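Local coordinates for protein (R)-specific secondary-alkylsulfatase (Pseudomonas sp., PDB 4AXH) that hydrolyses (R)-configured secondary alkyl sulfates with strict inversion of configuration, using a zinc-dependent active site, to give (S)-secondary alcohols and sulfate, at residues E58-A63 with L105-Q110; K304-A309 with D349-Q354; A370-M375 with K410-S415. One frame throughout, in Å; residues are numbered along the deposited sequence.

The three contacts lie at different distances from the zinc site, all on the same side of the chain's centre. Contact 2 lies closest: the side chain of Gln354 is about 6 Å from a zinc ion, and its two segments lead into the zinc ligands Asp310 and His355. The side chains of Gln108 (contact 1) and Gln372 (contact 3) are each about 13 Å from zinc. These two contacts, with centres about 15 Å apart, touch: Arg107 and Glu59 of contact 1 pack on Trp411 of contact 3, and Glu59 also reaches Tyr412. Contact 2 touches neither, its nearest atoms being about 8 Å from contact 1 and 6 Å from contact 3. Contact 3 alone adjoins the second subunit.

Contact 1. Residues E58-A63 with L105-Q110. Unlike the reference sequence in segment 105-110: Arg107 (reference His).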
loop_
_atom_site.group_PDB
_atom_site.type_symbol
_atom_site.label_atom_id
_atom_site.label_comp_id
_atom_site.label_asym_id
_atom_site.label_seq_id
_atom_site.Cartn_x
_atom_site.Cartn_y
_atom_site.Cartn_z
ATOM N N GLU A 58 -5.554 -7.501 -36.353
ATOM C CA GLU A 58 -5.565 -8.807 -35.678
ATOM C C GLU A 58 -6.634 -8.869 -34.573
ATOM O O GLU A 58 -7.324 -9.877 -34.476
ATOM C CB GLU A 58 -4.189 -9.106 -35.089
ATOM C CG GLU A 58 -3.283 -9.915 -35.998
ATOM C CD GLU A 58 -2.207 -10.707 -35.272
ATOM O OE1 GLU A 58 -2.550 -11.445 -34.316
ATOM O OE2 GLU A 58 -1.025 -10.616 -35.677
ATOM N N GLU A 59 -6.790 -7.787 -33.776
ATOM C CA GLU A 59 -7.767 -7.739 -32.703
ATOM C C GLU A 59 -9.204 -7.734 -33.229
ATOM O O GLU A 59 -10.040 -8.425 -32.655
ATOM C CB GLU A 59 -7.479 -6.609 -31.700
ATOM C CG GLU A 59 -6.158 -6.763 -30.966
ATOM C CD GLU A 59 -6.087 -6.119 -29.592
ATOM O OE1 GLU A 59 -6.534 -4.960 -29.443
ATOM O OE2 GLU A 59 -5.534 -6.760 -28.669
ATOM N N PHE A 60 -9.483 -6.985 -34.337
ATOM C CA PHE A 60 -10.790 -6.957 -34.997
ATOM C C PHE A 60 -11.145 -8.324 -35.527
ATOM O O PHE A 60 -12.302 -8.713 -35.424
ATOM C CB PHE A 60 -10.832 -5.943 -36.125
ATOM C CG PHE A 60 -11.015 -4.543 -35.610
ATOM C CD1 PHE A 60 -12.184 -4.175 -34.931
ATOM C CD2 PHE A 60 -10.041 -3.584 -35.818
ATOM C CE1 PHE A 60 -12.341 -2.897 -34.432
ATOM C CE2 PHE A 60 -10.208 -2.301 -35.334
ATOM C CZ PHE A 60 -11.358 -1.965 -34.640
ATOM N N GLU A 61 -10.154 -9.070 -36.061
ATOM C CA GLU A 61 -10.343 -10.424 -36.561
ATOM C C GLU A 61 -10.620 -11.348 -35.382
ATOM O O GLU A 61 -11.505 -12.187 -35.479
ATOM C CB GLU A 61 -9.121 -10.915 -37.371
ATOM C CG GLU A 61 -9.444 -12.082 -38.301
ATOM C CD GLU A 61 -8.321 -13.077 -38.561
ATOM O OE1 GLU A 61 -7.369 -12.728 -39.300
ATOM O OE2 GLU A 61 -8.408 -14.218 -38.045
ATOM N N ALA A 62 -9.869 -11.188 -34.271
ATOM C CA ALA A 62 -10.040 -12.026 -33.078
ATOM C C ALA A 62 -11.368 -11.739 -32.327
ATOM O O ALA A 62 -11.900 -12.611 -31.678
ATOM C CB ALA A 62 -8.876 -11.859 -32.162
ATOM N N ALA A 63 -11.907 -10.547 -32.450
ATOM C CA ALA A 63 -13.160 -10.239 -31.801
ATOM C C ALA A 63 -14.360 -10.725 -32.622
ATOM O O ALA A 63 -15.295 -11.246 -32.035
ATOM C CB ALA A 63 -13.265 -8.737 -31.525
ATOM N N LEU A 105 -8.030 5.021 -28.150
ATOM C CA LEU A 105 -9.169 4.813 -27.268
ATOM C C LEU A 105 -10.390 4.362 -28.117
ATOM O O LEU A 105 -11.082 3.401 -27.737
ATOM C CB LEU A 105 -9.502 6.085 -26.473
ATOM C CG LEU A 105 -10.682 5.982 -25.439
ATOM C CD1 LEU A 105 -10.671 4.674 -24.629
ATOM C CD2 LEU A 105 -10.658 7.145 -24.497
ATOM N N TRP A 106 -10.602 5.041 -29.267
ATOM C CA TRP A 106 -11.660 4.757 -30.225
ATOM C C TRP A 106 -11.519 3.332 -30.796
ATOM O O TRP A 106 -12.518 2.693 -31.080
ATOM C CB TRP A 106 -11.584 5.794 -31.354
ATOM C CG TRP A 106 -12.696 5.729 -32.350
ATOM C CD1 TRP A 106 -12.754 4.940 -33.449
ATOM C CD2 TRP A 106 -13.874 6.554 -32.381
ATOM N NE1 TRP A 106 -13.911 5.186 -34.145
ATOM C CE2 TRP A 106 -14.612 6.183 -33.520
ATOM C CE3 TRP A 106 -14.373 7.589 -31.558
ATOM C CZ2 TRP A 106 -15.821 6.803 -33.866
ATOM C CZ3 TRP A 106 -15.589 8.183 -31.890
ATOM C CH2 TRP A 106 -16.291 7.794 -33.037
ATOM N N ARG A 107 -10.285 2.865 -31.011
ATOM C CA ARG A 107 -9.954 1.552 -31.542
ATOM C C ARG A 107 -10.465 0.514 -30.536
ATOM O O ARG A 107 -11.128 -0.443 -30.939
ATOM C CB ARG A 107 -8.411 1.438 -31.669
ATOM C CG ARG A 107 -7.938 0.583 -32.807
ATOM C CD ARG A 107 -7.638 -0.793 -32.357
ATOM N NE ARG A 107 -7.533 -1.647 -33.538
ATOM C CZ ARG A 107 -7.019 -2.879 -33.532
ATOM N NH1 ARG A 107 -6.536 -3.399 -32.407
ATOM N NH2 ARG A 107 -6.967 -3.592 -34.651
ATOM N N GLN A 108 -10.158 0.715 -29.219
ATOM C CA GLN A 108 -10.560 -0.174 -28.128
ATOM C C GLN A 108 -12.064 -0.108 -27.943
ATOM O O GLN A 108 -12.692 -1.153 -27.742
ATOM C CB GLN A 108 -9.841 0.199 -26.831
ATOM C CG GLN A 108 -9.825 -0.908 -25.781
ATOM C CD GLN A 108 -8.913 -2.054 -26.041
ATOM O OE1 GLN A 108 -8.260 -2.185 -27.077
ATOM N NE2 GLN A 108 -8.813 -2.900 -25.074
ATOM N N ALA A 109 -12.640 1.102 -28.063
ATOM C CA ALA A 109 -14.075 1.355 -27.976
ATOM C C ALA A 109 -14.807 0.517 -29.011
ATOM O O ALA A 109 -15.761 -0.163 -28.662
ATOM C CB ALA A 109 -14.365 2.841 -28.187
ATOM N N GLN A 110 -14.295 0.497 -30.255
ATOM C CA GLN A 110 -14.842 -0.252 -31.393
ATOM C C GLN A 110 -14.792 -1.728 -31.184
ATOM O O GLN A 110 -15.723 -2.416 -31.590
ATOM C CB GLN A 110 -14.128 0.092 -32.707
ATOM C CG GLN A 110 -14.451 1.476 -33.252
ATOM C CD GLN A 110 -13.789 1.655 -34.584
ATOM O OE1 GLN A 110 -12.571 1.811 -34.680
ATOM N NE2 GLN A 110 -14.570 1.558 -35.638
#
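Helix 58-64 packs against helix 103-111 through Glu59 and Phe60 on one side and Arg107 and Gln110 on the other. The short helical segments run nearly parallel, at 15°, but their axes come no closer than 11.0 Å, a separation spanned by side chains. Arg107 does most of the bridging: its chain bends at chi2 (-96°), which sets the course of CD, and the guanidinium ends between Glu59 and Phe60. Arg107 NH1 forms a salt bridge with Glu59 OE1 at 3.3 Å, the carboxylate oxygen lying at the edge of a nearly coplanar guanidinium. Phe60 CD2 and CE2 come near the same group, Phe60 CE2 being 3.3 Å from Arg107 NE, with the two planes 84° apart. In this helix pair from the N-terminal part of the chain, Trp411 makes a cation-pi interaction with Arg107, so the cation has an aromatic partner besides its carboxylate. At another part of the Phe60 ring, Gln110 CB approaches in the ring plane, 3.9 Å from Phe60 CE1. Gln108 OE1 lies 4.0 Å from Glu59 OE1 without a bond; Gln108 NE2 donates to Pro314 O, and this side chain is about 8 Å from that of sulfate-binding Tyr417.

Contact 2. Residues K304-A309 with D349-Q354; sequences KVLNTA and DVLIQQ
Leu306 and Ile352 are joined by a backbone bond, Ile352 N donating to Leu306 O at 2.7 Å. Leu306 N returns a bond to Val350 O, 3.3 Å, and Thr308 N donates to Ile352 O. The pairing is extended beyond the strands at one end by Asp349 N to Lys304 O (2.6 Å) and at the other by Gln354 N to Ala309 O (3.1 Å). Neighbouring strands 305-307 and 350-352 run in the same direction, 22° apart, and helix 330-344 lies between them in sequence: a beta-alpha-beta crossover of the metallo-beta-lactamase fold. On the face carrying Val305, Asn307 and Ile352, the two valines lie side by side with CG1 of Val305 3.7 Å from CG1 of Val350. Ile352 CG1 takes the crowded position between backbone N and carbonyl carbon (chi1 67°), and Ile352 CD1 beyond it lies 3.5 Å from Asn307 ND2. Asn307 ND2 donates to Gln354 OE1 at 3.0 Å, well above the plane of the acceptor amide. An Asx turn, Ala309 N to Asn307 OD1 at 2.9 Å, engages the other end of the Asn307 amide and so helps fix its rotation. In the next shell, Gln354 OE1 also accepts from Thr136 OG1, while NE2 donates to Asp148 OD2 and Ile147 O. Strands 124-128 and 135-138 of the eight-stranded sheet that also holds 144-147 pack against this face, and the residues following Ala309 and Gln354 are the zinc ligands Asp310 and His355.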
loop_
_atom_site.group_PDB
_atom_site.type_symbol
_atom_site.label_atom_id
_atom_site.label_comp_id
_atom_site.label_asym_id
_atom_site.label_seq_id
_atom_site.Cartn_x
_atom_site.Cartn_y
_atom_site.Cartn_z
ATOM N N LYS A 304 -7.624 -27.676 -24.961
ATOM C CA LYS A 304 -6.336 -27.018 -25.234
ATOM C C LYS A 304 -6.523 -25.475 -25.251
ATOM O O LYS A 304 -5.916 -24.769 -26.082
ATOM C CB LYS A 304 -5.666 -27.536 -26.538
ATOM C CG LYS A 304 -4.779 -28.758 -26.359
ATOM C CD LYS A 304 -3.878 -28.958 -27.577
ATOM C CE LYS A 304 -2.415 -28.983 -27.201
ATOM N NZ LYS A 304 -1.568 -28.269 -28.201
ATOM N N VAL A 305 -7.420 -24.963 -24.349
ATOM C CA VAL A 305 -7.760 -23.547 -24.175
ATOM C C VAL A 305 -7.396 -23.127 -22.758
ATOM O O VAL A 305 -7.546 -23.930 -21.822
ATOM C CB VAL A 305 -9.207 -23.105 -24.580
ATOM C CG1 VAL A 305 -9.729 -23.818 -25.816
ATOM C CG2 VAL A 305 -10.190 -23.245 -23.450
ATOM N N LEU A 306 -6.894 -21.890 -22.596
ATOM C CA LEU A 306 -6.539 -21.357 -21.282
ATOM C C LEU A 306 -7.379 -20.134 -20.962
ATOM O O LEU A 306 -7.516 -19.233 -21.796
ATOM C CB LEU A 306 -5.029 -21.076 -21.150
ATOM C CG LEU A 306 -4.532 -20.388 -19.865
ATOM C CD1 LEU A 306 -4.577 -21.321 -18.679
ATOM C CD2 LEU A 306 -3.165 -19.845 -20.039
ATOM N N ASN A 307 -7.981 -20.126 -19.763
ATOM C CA ASN A 307 -8.773 -18.999 -19.302
ATOM C C ASN A 307 -8.042 -18.341 -18.123
ATOM O O ASN A 307 -7.850 -18.963 -17.081
ATOM C CB ASN A 307 -10.219 -19.374 -18.994
ATOM C CG ASN A 307 -11.079 -18.170 -18.716
ATOM O OD1 ASN A 307 -10.613 -17.153 -18.209
ATOM N ND2 ASN A 307 -12.365 -18.251 -19.029
ATOM N N THR A 308 -7.630 -17.084 -18.318
ATOM C CA THR A 308 -6.834 -16.295 -17.373
ATOM C C THR A 308 -7.626 -15.319 -16.529
ATOM O O THR A 308 -7.032 -14.364 -16.007
ATOM C CB THR A 308 -5.751 -15.542 -18.130
ATOM O OG1 THR A 308 -6.378 -14.567 -18.967
ATOM C CG2 THR A 308 -4.883 -16.459 -18.957
ATOM N N ALA A 309 -8.966 -15.525 -16.402
ATOM C CA ALA A 309 -9.845 -14.642 -15.636
ATOM C C ALA A 309 -9.560 -13.181 -16.084
ATOM O O ALA A 309 -9.641 -12.912 -17.292
ATOM C CB ALA A 309 -9.590 -14.829 -14.134
ATOM N N ASP A 349 -4.027 -23.572 -27.493
ATOM C CA ASP A 349 -4.282 -23.122 -28.868
ATOM C C ASP A 349 -4.983 -21.776 -28.896
ATOM O O ASP A 349 -4.767 -20.986 -29.800
ATOM C CB ASP A 349 -5.107 -24.167 -29.652
ATOM C CG ASP A 349 -4.391 -25.482 -29.965
ATOM O OD1 ASP A 349 -3.137 -25.552 -29.776
ATOM O OD2 ASP A 349 -5.075 -26.443 -30.403
ATOM N N VAL A 350 -5.863 -21.531 -27.938
ATOM C CA VAL A 350 -6.602 -20.280 -27.847
ATOM C C VAL A 350 -6.749 -19.903 -26.417
ATOM O O VAL A 350 -7.171 -20.718 -25.618
ATOM C CB VAL A 350 -7.944 -20.265 -28.629
ATOM C CG1 VAL A 350 -8.620 -21.625 -28.619
ATOM C CG2 VAL A 350 -8.878 -19.154 -28.138
ATOM N N LEU A 351 -6.356 -18.679 -26.088
ATOM C CA LEU A 351 -6.480 -18.121 -24.750
ATOM C C LEU A 351 -7.819 -17.368 -24.668
ATOM O O LEU A 351 -8.135 -16.589 -25.562
ATOM C CB LEU A 351 -5.305 -17.178 -24.465
ATOM C CG LEU A 351 -5.301 -16.456 -23.130
ATOM C CD1 LEU A 351 -3.926 -16.361 -22.601
ATOM C CD2 LEU A 351 -5.828 -15.051 -23.269
ATOM N N ILE A 352 -8.604 -17.617 -23.610
ATOM C CA ILE A 352 -9.863 -16.883 -23.383
ATOM C C ILE A 352 -9.819 -16.096 -22.062
ATOM O O ILE A 352 -8.994 -16.372 -21.194
ATOM C CB ILE A 352 -11.169 -17.691 -23.595
ATOM C CG1 ILE A 352 -11.327 -18.799 -22.547
ATOM C CG2 ILE A 352 -11.275 -18.212 -25.062
ATOM C CD1 ILE A 352 -12.698 -19.288 -22.375
ATOM N N GLN A 353 -10.657 -15.082 -21.941
ATOM C CA GLN A 353 -10.662 -14.244 -20.741
ATOM C C GLN A 353 -12.072 -13.911 -20.279
ATOM O O GLN A 353 -13.038 -14.225 -20.980
ATOM C CB GLN A 353 -9.894 -12.947 -21.020
ATOM C CG GLN A 353 -8.414 -13.121 -21.223
ATOM C CD GLN A 353 -7.957 -12.266 -22.334
ATOM O OE1 GLN A 353 -8.696 -11.964 -23.264
ATOM N NE2 GLN A 353 -6.713 -11.878 -22.254
ATOM N N GLN A 354 -12.179 -13.258 -19.115
ATOM C CA GLN A 354 -13.472 -12.874 -18.563
ATOM C C GLN A 354 -13.790 -11.382 -18.813
ATOM O O GLN A 354 -14.786 -10.835 -18.335
ATOM C CB GLN A 354 -13.609 -13.336 -17.103
ATOM C CG GLN A 354 -13.420 -14.856 -16.930
ATOM C CD GLN A 354 -14.517 -15.637 -17.637
ATOM O OE1 GLN A 354 -14.382 -16.098 -18.772
ATOM N NE2 GLN A 354 -15.637 -15.794 -16.979
#

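Contact 3. Residues A370-M375 with K410-S415; sequences ADQRDM and KWYLRS
Asp371 OD2 receives two polar side chains from segment 410-415. Lys410 NZ makes a salt bridge with Asp371 OD2 at 2.7 Å, meeting that oxygen's syn lone pair; the lysine chain bends at chi2 (-53°), which turns CD and starts the chain back towards the acid. Tyr412 OH donates to Asp371 OD2 at 2.5 Å from the anti side, 32° out of the carboxylate plane. The other oxygen, OD1, is paired with Arg588 of the second subunit, which also forms a salt bridge with Asp374 OD2, while Arg373 grips Asp374 OD1 side-on through NE and NH2. Two cations and a hydroxyl around the buried carboxylate of Asp371 are consistent with a stabilised negative charge. A further polar contact is weak: Gln372 NE2 to Tyr412 O, 3.4 Å with a bent N-H...O angle of 130°. The same NE2 has a second weak acceptor in Pro313 O. Segment 370-375 belongs to the long helix 362-388; the loop 410-415, with a short 3-10 turn at 411-413, lies between helices 393-400 and 420-431 in the alkylsulfatase dimerisation region. Apolar packing centres on Leu413, whose two methyls go to different partners on the helix. Leu413 CD2 rests 3.7 Å from Asp371 CB; Leu413 CD1 is 3.8 Å from Met375 CE. Met375 and Leu413 slide past each other in opposite directions, which also brings Met375 SD to 3.9 Å from Leu413 CG. Around the tyrosine, Lys410 CB sits over the centre of one ring face, and Gln372 NE2 approaches the ring edge.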
loop_
_atom_site.group_PDB
_atom_site.type_symbol
_atom_site.label_atom_id
_atom_site.label_comp_id
_atom_site.label_asym_id
_atom_site.label_seq_id
_atom_site.Cartn_x
_atom_site.Cartn_y
_atom_site.Cartn_z
ATOM N N ALA A 370 3.942 -13.707 -22.485
ATOM C CA ALA A 370 5.256 -13.192 -22.175
ATOM C C ALA A 370 5.269 -11.678 -22.142
ATOM O O ALA A 370 5.931 -11.113 -21.279
ATOM C CB ALA A 370 6.252 -13.712 -23.172
ATOM N N ASP A 371 4.507 -11.003 -23.035
ATOM C CA ASP A 371 4.395 -9.527 -23.073
ATOM C C ASP A 371 3.714 -9.031 -21.788
ATOM O O ASP A 371 4.211 -8.090 -21.169
ATOM C CB ASP A 371 3.614 -9.057 -24.317
ATOM C CG ASP A 371 4.325 -9.170 -25.666
ATOM O OD1 ASP A 371 5.501 -9.549 -25.692
ATOM O OD2 ASP A 371 3.701 -8.858 -26.692
ATOM N N GLN A 372 2.607 -9.713 -21.376
ATOM C CA GLN A 372 1.823 -9.427 -20.167
ATOM C C GLN A 372 2.723 -9.538 -18.948
ATOM O O GLN A 372 2.871 -8.559 -18.224
ATOM C CB GLN A 372 0.609 -10.373 -20.057
ATOM C CG GLN A 372 -0.520 -10.134 -21.087
ATOM C CD GLN A 372 -1.353 -8.880 -20.884
ATOM O OE1 GLN A 372 -1.514 -8.371 -19.772
ATOM N NE2 GLN A 372 -1.935 -8.374 -21.963
ATOM N N ARG A 373 3.394 -10.691 -18.783
ATOM C CA ARG A 373 4.365 -10.962 -17.722
ATOM C C ARG A 373 5.388 -9.843 -17.667
ATOM O O ARG A 373 5.489 -9.187 -16.651
ATOM C CB ARG A 373 5.079 -12.317 -17.961
ATOM C CG ARG A 373 6.310 -12.506 -17.072
ATOM C CD ARG A 373 7.331 -13.432 -17.673
ATOM N NE ARG A 373 8.034 -12.842 -18.808
ATOM C CZ ARG A 373 8.544 -13.545 -19.811
ATOM N NH1 ARG A 373 8.446 -14.859 -19.822
ATOM N NH2 ARG A 373 9.152 -12.932 -20.816
ATOM N N ASP A 374 6.082 -9.586 -18.778
ATOM C CA ASP A 374 7.072 -8.525 -18.916
ATOM C C ASP A 374 6.539 -7.137 -18.540
ATOM O O ASP A 374 7.300 -6.372 -17.965
ATOM C CB ASP A 374 7.641 -8.489 -20.349
ATOM C CG ASP A 374 8.574 -9.617 -20.738
ATOM O OD1 ASP A 374 8.993 -10.387 -19.839
ATOM O OD2 ASP A 374 8.904 -9.721 -21.941
ATOM N N MET A 375 5.259 -6.809 -18.873
ATOM C CA MET A 375 4.640 -5.501 -18.569
ATOM C C MET A 375 4.543 -5.257 -17.072
ATOM O O MET A 375 4.888 -4.168 -16.611
ATOM C CB MET A 375 3.295 -5.350 -19.265
ATOM C CG MET A 375 2.532 -4.122 -18.872
ATOM S SD MET A 375 0.886 -3.936 -19.606
ATOM C CE MET A 375 0.135 -5.486 -19.293
ATOM N N LYS A 410 2.430 -3.082 -28.979
ATOM C CA LYS A 410 1.299 -3.996 -28.767
ATOM C C LYS A 410 0.009 -3.278 -28.326
ATOM O O LYS A 410 0.022 -2.509 -27.355
ATOM C CB LYS A 410 1.657 -5.107 -27.760
ATOM C CG LYS A 410 2.976 -5.841 -28.044
ATOM C CD LYS A 410 3.096 -6.404 -29.487
ATOM C CE LYS A 410 4.455 -6.982 -29.755
ATOM N NZ LYS A 410 4.588 -8.361 -29.237
ATOM N N TRP A 411 -1.106 -3.525 -29.052
ATOM C CA TRP A 411 -2.413 -2.924 -28.776
ATOM C C TRP A 411 -2.933 -3.360 -27.389
ATOM O O TRP A 411 -3.514 -2.576 -26.654
ATOM C CB TRP A 411 -3.446 -3.344 -29.859
ATOM C CG TRP A 411 -3.446 -2.572 -31.152
ATOM C CD1 TRP A 411 -3.293 -3.082 -32.418
ATOM C CD2 TRP A 411 -3.701 -1.168 -31.313
ATOM N NE1 TRP A 411 -3.409 -2.073 -33.349
ATOM C CE2 TRP A 411 -3.618 -0.883 -32.695
ATOM C CE3 TRP A 411 -3.943 -0.111 -30.413
ATOM C CZ2 TRP A 411 -3.805 0.396 -33.200
ATOM C CZ3 TRP A 411 -4.111 1.164 -30.915
ATOM C CH2 TRP A 411 -4.044 1.407 -32.298
ATOM N N TYR A 412 -2.719 -4.619 -27.044
ATOM C CA TYR A 412 -3.172 -5.242 -25.817
ATOM C C TYR A 412 -2.384 -4.878 -24.543
ATOM O O TYR A 412 -2.677 -5.400 -23.456
ATOM C CB TYR A 412 -3.229 -6.760 -26.034
ATOM C CG TYR A 412 -1.936 -7.422 -26.479
ATOM C CD1 TYR A 412 -0.995 -7.852 -25.554
ATOM C CD2 TYR A 412 -1.704 -7.700 -27.810
ATOM C CE1 TYR A 412 0.159 -8.511 -25.951
ATOM C CE2 TYR A 412 -0.559 -8.368 -28.220
ATOM C CZ TYR A 412 0.366 -8.778 -27.289
ATOM O OH TYR A 412 1.494 -9.419 -27.727
ATOM N N LEU A 413 -1.390 -3.990 -24.665
ATOM C CA LEU A 413 -0.540 -3.526 -23.563
ATOM C C LEU A 413 -0.712 -2.041 -23.305
ATOM O O LEU A 413 -0.108 -1.525 -22.368
ATOM C CB LEU A 413 0.922 -3.845 -23.908
ATOM C CG LEU A 413 1.603 -5.065 -23.275
ATOM C CD1 LEU A 413 0.636 -6.233 -22.965
ATOM C CD2 LEU A 413 2.704 -5.496 -24.115
ATOM N N ARG A 414 -1.557 -1.350 -24.104
ATOM C CA ARG A 414 -1.843 0.084 -23.974
ATOM C C ARG A 414 -2.558 0.418 -22.665
ATOM O O ARG A 414 -3.267 -0.420 -22.067
ATOM C CB ARG A 414 -2.672 0.619 -25.173
ATOM C CG ARG A 414 -2.171 0.295 -26.607
ATOM C CD ARG A 414 -0.804 0.854 -26.922
ATOM N NE ARG A 414 -0.789 2.299 -26.716
ATOM C CZ ARG A 414 0.301 3.043 -26.650
ATOM N NH1 ARG A 414 1.506 2.484 -26.738
ATOM N NH2 ARG A 414 0.202 4.353 -26.468
ATOM N N SER A 415 -2.417 1.687 -22.250
ATOM C CA SER A 415 -3.003 2.241 -21.026
ATOM C C SER A 415 -4.498 2.615 -21.156
ATOM O O SER A 415 -4.860 3.774 -21.022
ATOM C CB SER A 415 -2.165 3.414 -20.554
ATOM O OG SER A 415 -0.860 2.939 -20.283
#